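Local structure of glycosylation Associate Protein 1 (Streptococcus agalactiae serotype V, 6OYC) at residues P448-I453 against Y465-I470. The protein probably takes part, as a lectin-like component of the Gap123 complex, in the glycosylation and accessory Sec secretion of a streptococcal surface glycoprotein. Sequence-based numbering, arbitrary orientation.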
ATOM      1  N   PRO A 448       4.699 -20.120   8.708  1.00 38.24           N
ATOM      2  CA  PRO A 448       6.084 -20.321   8.261  1.00 36.78           C
ATOM      3  C   PRO A 448       6.205 -20.197   6.745  1.00 35.89           C
ATOM      4  O   PRO A 448       5.275 -20.515   5.992  1.00 34.37           O
ATOM      5  CB  PRO A 448       6.399 -21.749   8.736  1.00 40.77           C
ATOM      6  CG  PRO A 448       5.043 -22.461   8.666  1.00 39.03           C
ATOM      7  CD  PRO A 448       4.025 -21.387   9.067  1.00 38.76           C
ATOM      8  N   GLN A 449       7.375 -19.737   6.295  1.00 33.33           N
ATOM      9  CA  GLN A 449       7.603 -19.440   4.884  1.00 40.06           C
ATOM     10  C   GLN A 449       8.708 -20.300   4.289  1.00 35.26           C
ATOM     11  O   GLN A 449       9.778 -20.436   4.876  1.00 34.70           O
ATOM     12  CB  GLN A 449       7.996 -17.974   4.684  1.00 34.41           C
ATOM     13  CG  GLN A 449       7.006 -17.000   5.208  1.00 38.27           C
ATOM     14  CD  GLN A 449       7.613 -15.623   5.305  1.00 39.74           C
ATOM     15  OE1 GLN A 449       7.917 -14.990   4.292  1.00 37.05           O
ATOM     16  NE2 GLN A 449       7.818 -15.162   6.527  1.00 38.63           N
ATOM     17  N   ILE A 450       8.483 -20.817   3.089  1.00 30.99           N
ATOM     18  CA  ILE A 450       9.517 -21.546   2.359  1.00 37.93           C
ATOM     19  C   ILE A 450      10.032 -20.657   1.232  1.00 36.16           C
ATOM     20  O   ILE A 450       9.270 -20.277   0.334  1.00 36.39           O
ATOM     21  CB  ILE A 450       9.009 -22.888   1.807  1.00 37.54           C
ATOM     22  CG1 ILE A 450       8.585 -23.824   2.941  1.00 35.14           C
ATOM     23  CG2 ILE A 450      10.101 -23.535   0.945  1.00 38.48           C
ATOM     24  CD1 ILE A 450       7.997 -25.140   2.448  1.00 36.42           C
ATOM     25  N   ASN A 451      11.328 -20.353   1.266  1.00 35.49           N
ATOM     26  CA  ASN A 451      12.012 -19.551   0.261  1.00 38.01           C
ATOM     27  C   ASN A 451      13.180 -20.353  -0.315  1.00 39.65           C
ATOM     28  O   ASN A 451      13.610 -21.355   0.255  1.00 41.63           O
ATOM     29  CB  ASN A 451      12.514 -18.220   0.859  1.00 33.39           C
ATOM     30  CG  ASN A 451      11.426 -17.459   1.633  1.00 35.71           C
ATOM     31  OD1 ASN A 451      11.613 -17.104   2.790  1.00 36.21           O
ATOM     32  ND2 ASN A 451      10.281 -17.226   0.991  1.00 34.61           N
ATOM     33  N   THR A 452      13.695 -19.912  -1.459  1.00 39.01           N
ATOM     34  CA  THR A 452      14.955 -20.434  -1.977  1.00 38.92           C
ATOM     35  C   THR A 452      16.134 -19.515  -1.698  1.00 43.23           C
ATOM     36  O   THR A 452      17.244 -19.805  -2.146  1.00 47.58           O
ATOM     37  CB  THR A 452      14.875 -20.664  -3.488  1.00 37.33           C
ATOM     38  OG1 THR A 452      14.415 -19.465  -4.126  1.00 39.03           O
ATOM     39  CG2 THR A 452      13.950 -21.801  -3.800  1.00 40.22           C
ATOM     40  N   ILE A 453      15.922 -18.395  -1.007  1.00 40.71           N
ATOM     41  CA  ILE A 453      16.977 -17.428  -0.750  1.00 43.39           C
ATOM     42  C   ILE A 453      16.900 -17.003   0.707  1.00 47.75           C
ATOM     43  O   ILE A 453      15.864 -17.129   1.362  1.00 46.51           O
ATOM     44  CB  ILE A 453      16.869 -16.189  -1.659  1.00 43.53           C
ATOM     45  CG1 ILE A 453      15.718 -15.297  -1.178  1.00 41.65           C
ATOM     46  CG2 ILE A 453      16.639 -16.603  -3.098  1.00 39.22           C
ATOM     47  CD1 ILE A 453      15.480 -14.083  -2.037  1.00 37.58           C
ATOM     48  N   TYR A 465      11.797 -22.230   6.102  1.00 43.90           N
ATOM     49  CA  TYR A 465      12.687 -23.261   5.593  1.00 46.96           C
ATOM     50  C   TYR A 465      13.200 -22.819   4.233  1.00 45.40           C
ATOM     51  O   TYR A 465      12.407 -22.507   3.334  1.00 43.24           O
ATOM     52  CB  TYR A 465      11.965 -24.604   5.496  1.00 46.36           C
ATOM     53  CG  TYR A 465      12.882 -25.804   5.367  1.00 52.32           C
ATOM     54  CD1 TYR A 465      13.494 -26.113   4.151  1.00 51.83           C
ATOM     55  CD2 TYR A 465      13.117 -26.646   6.454  1.00 54.32           C
ATOM     56  CE1 TYR A 465      14.322 -27.226   4.020  1.00 55.41           C
ATOM     57  CE2 TYR A 465      13.950 -27.765   6.333  1.00 59.71           C
ATOM     58  CZ  TYR A 465      14.547 -28.046   5.114  1.00 58.13           C
ATOM     59  OH  TYR A 465      15.370 -29.140   4.992  1.00 66.80           O
ATOM     60  N   ILE A 466      14.521 -22.775   4.097  1.00 42.19           N
ATOM     61  CA  ILE A 466      15.173 -22.373   2.859  1.00 46.20           C
ATOM     62  C   ILE A 466      15.599 -23.630   2.110  1.00 48.06           C
ATOM     63  O   ILE A 466      16.430 -24.406   2.600  1.00 46.99           O
ATOM     64  CB  ILE A 466      16.370 -21.450   3.137  1.00 45.07           C
ATOM     65  CG1 ILE A 466      15.935 -20.272   4.014  1.00 47.17           C
ATOM     66  CG2 ILE A 466      16.960 -20.946   1.839  1.00 45.81           C
ATOM     67  CD1 ILE A 466      17.039 -19.261   4.257  1.00 49.66           C
ATOM     68  N   ILE A 467      15.024 -23.841   0.933  1.00 47.15           N
ATOM     69  CA  ILE A 467      15.344 -24.997   0.105  1.00 49.41           C
ATOM     70  C   ILE A 467      16.408 -24.601  -0.912  1.00 48.91           C
ATOM     71  O   ILE A 467      16.394 -23.486  -1.458  1.00 46.68           O
ATOM     72  CB  ILE A 467      14.086 -25.573  -0.585  1.00 47.30           C
ATOM     73  CG1 ILE A 467      13.450 -24.550  -1.514  1.00 42.90           C
ATOM     74  CG2 ILE A 467      13.058 -26.020   0.445  1.00 46.36           C
ATOM     75  CD1 ILE A 467      12.309 -25.098  -2.329  1.00 41.52           C
ATOM     76  N   GLU A 468      17.358 -25.511  -1.141  1.00 55.35           N
ATOM     77  CA  GLU A 468      18.396 -25.303  -2.142  1.00 54.04           C
ATOM     78  C   GLU A 468      17.907 -25.668  -3.532  1.00 52.29           C
ATOM     79  O   GLU A 468      18.396 -25.109  -4.517  1.00 58.47           O
ATOM     80  CB  GLU A 468      19.643 -26.125  -1.805  1.00 56.66           C
ATOM     81  CG  GLU A 468      20.385 -25.662  -0.552  1.00 66.54           C
ATOM     82  CD  GLU A 468      20.827 -26.824   0.341  1.00 74.84           C
ATOM     83  OE1 GLU A 468      21.737 -26.627   1.181  1.00 76.71           O
ATOM     84  OE2 GLU A 468      20.266 -27.937   0.200  1.00 76.39           O
ATOM     85  N   GLU A 469      16.963 -26.599  -3.631  1.00 45.13           N
ATOM     86  CA  GLU A 469      16.387 -26.994  -4.905  1.00 48.40           C
ATOM     87  C   GLU A 469      14.895 -27.203  -4.706  1.00 47.14           C
ATOM     88  O   GLU A 469      14.425 -27.423  -3.590  1.00 50.19           O
ATOM     89  CB  GLU A 469      17.048 -28.268  -5.446  1.00 54.09           C
ATOM     90  CG  GLU A 469      17.034 -28.389  -6.963  1.00 62.93           C
ATOM     91  CD  GLU A 469      17.481 -29.770  -7.444  1.00 75.24           C
ATOM     92  OE1 GLU A 469      17.302 -30.749  -6.683  1.00 73.69           O
ATOM     93  OE2 GLU A 469      18.001 -29.879  -8.580  1.00 75.92           O
ATOM     94  N   ILE A 470      14.145 -27.138  -5.801  1.00 42.61           N
ATOM     95  CA  ILE A 470      12.693 -27.202  -5.684  1.00 45.92           C
ATOM     96  C   ILE A 470      12.240 -28.563  -5.154  1.00 49.26           C
ATOM     97  O   ILE A 470      11.310 -28.644  -4.339  1.00 47.24           O
ATOM     98  CB  ILE A 470      12.036 -26.848  -7.031  1.00 46.79           C
ATOM     99  CG1 ILE A 470      12.206 -25.345  -7.296  1.00 39.53           C
ATOM    100  CG2 ILE A 470      10.552 -27.219  -7.025  1.00 47.20           C
ATOM    101  CD1 ILE A 470      11.710 -24.882  -8.653  1.00 40.80           C
TER
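Gln-449 and Tyr-465 open a short parallel pairing between the last two strands of the six-stranded sheet in the second Rossmann-like domain of this GT-B-clan protein, and the pair illustrates how a parallel edge is joined. Tyr-465 N donates to Gln-449 O at 3.0 Å. Tyr-465 O then takes Asn-451 N at 3.2 Å. Asn-451 O in turn receives Ile-467 N at 2.9 Å. This third bond is the straightest at the acceptor, with a C=O...N angle of 165°, whereas the donors of the first two stand 26° from the carbonyl planes. Two of the acceptors do double duty, since the CA of Ile-450 also approaches Tyr-465 O and the CA of Ile-466 approaches Asn-451 O.

Beyond the backbone, Ile-450 and Ile-467 cross at about a right angle, their CG2 methyls 3.9 Å apart. In Ile-450 that methyl lies anti to the backbone N and also rests near Tyr-465 O. Thr-452 crosses Ile-467 obliquely, its CG2, anti to the carbonyl carbon, meeting Ile-467 CG1 at 3.6 Å. Ala-476 of helix 473-481 touches both isoleucines and Tyr-465, so the helix covers this face. On the other face Ile-466 passes CG2 by the backbone of Thr-452 and brings CD1 to 3.8 Å from Ile-453 O.

Further out, strand 426-428 borders strand 449-451 on the side away from Tyr-465, through backbone hydrogen bonds between Ile-427 and both Pro-448 and Ile-450. Asn-451 ND2 is held by Asp-429 O, and the other branch of Thr-452, OG1, bonds to Ile-430 O.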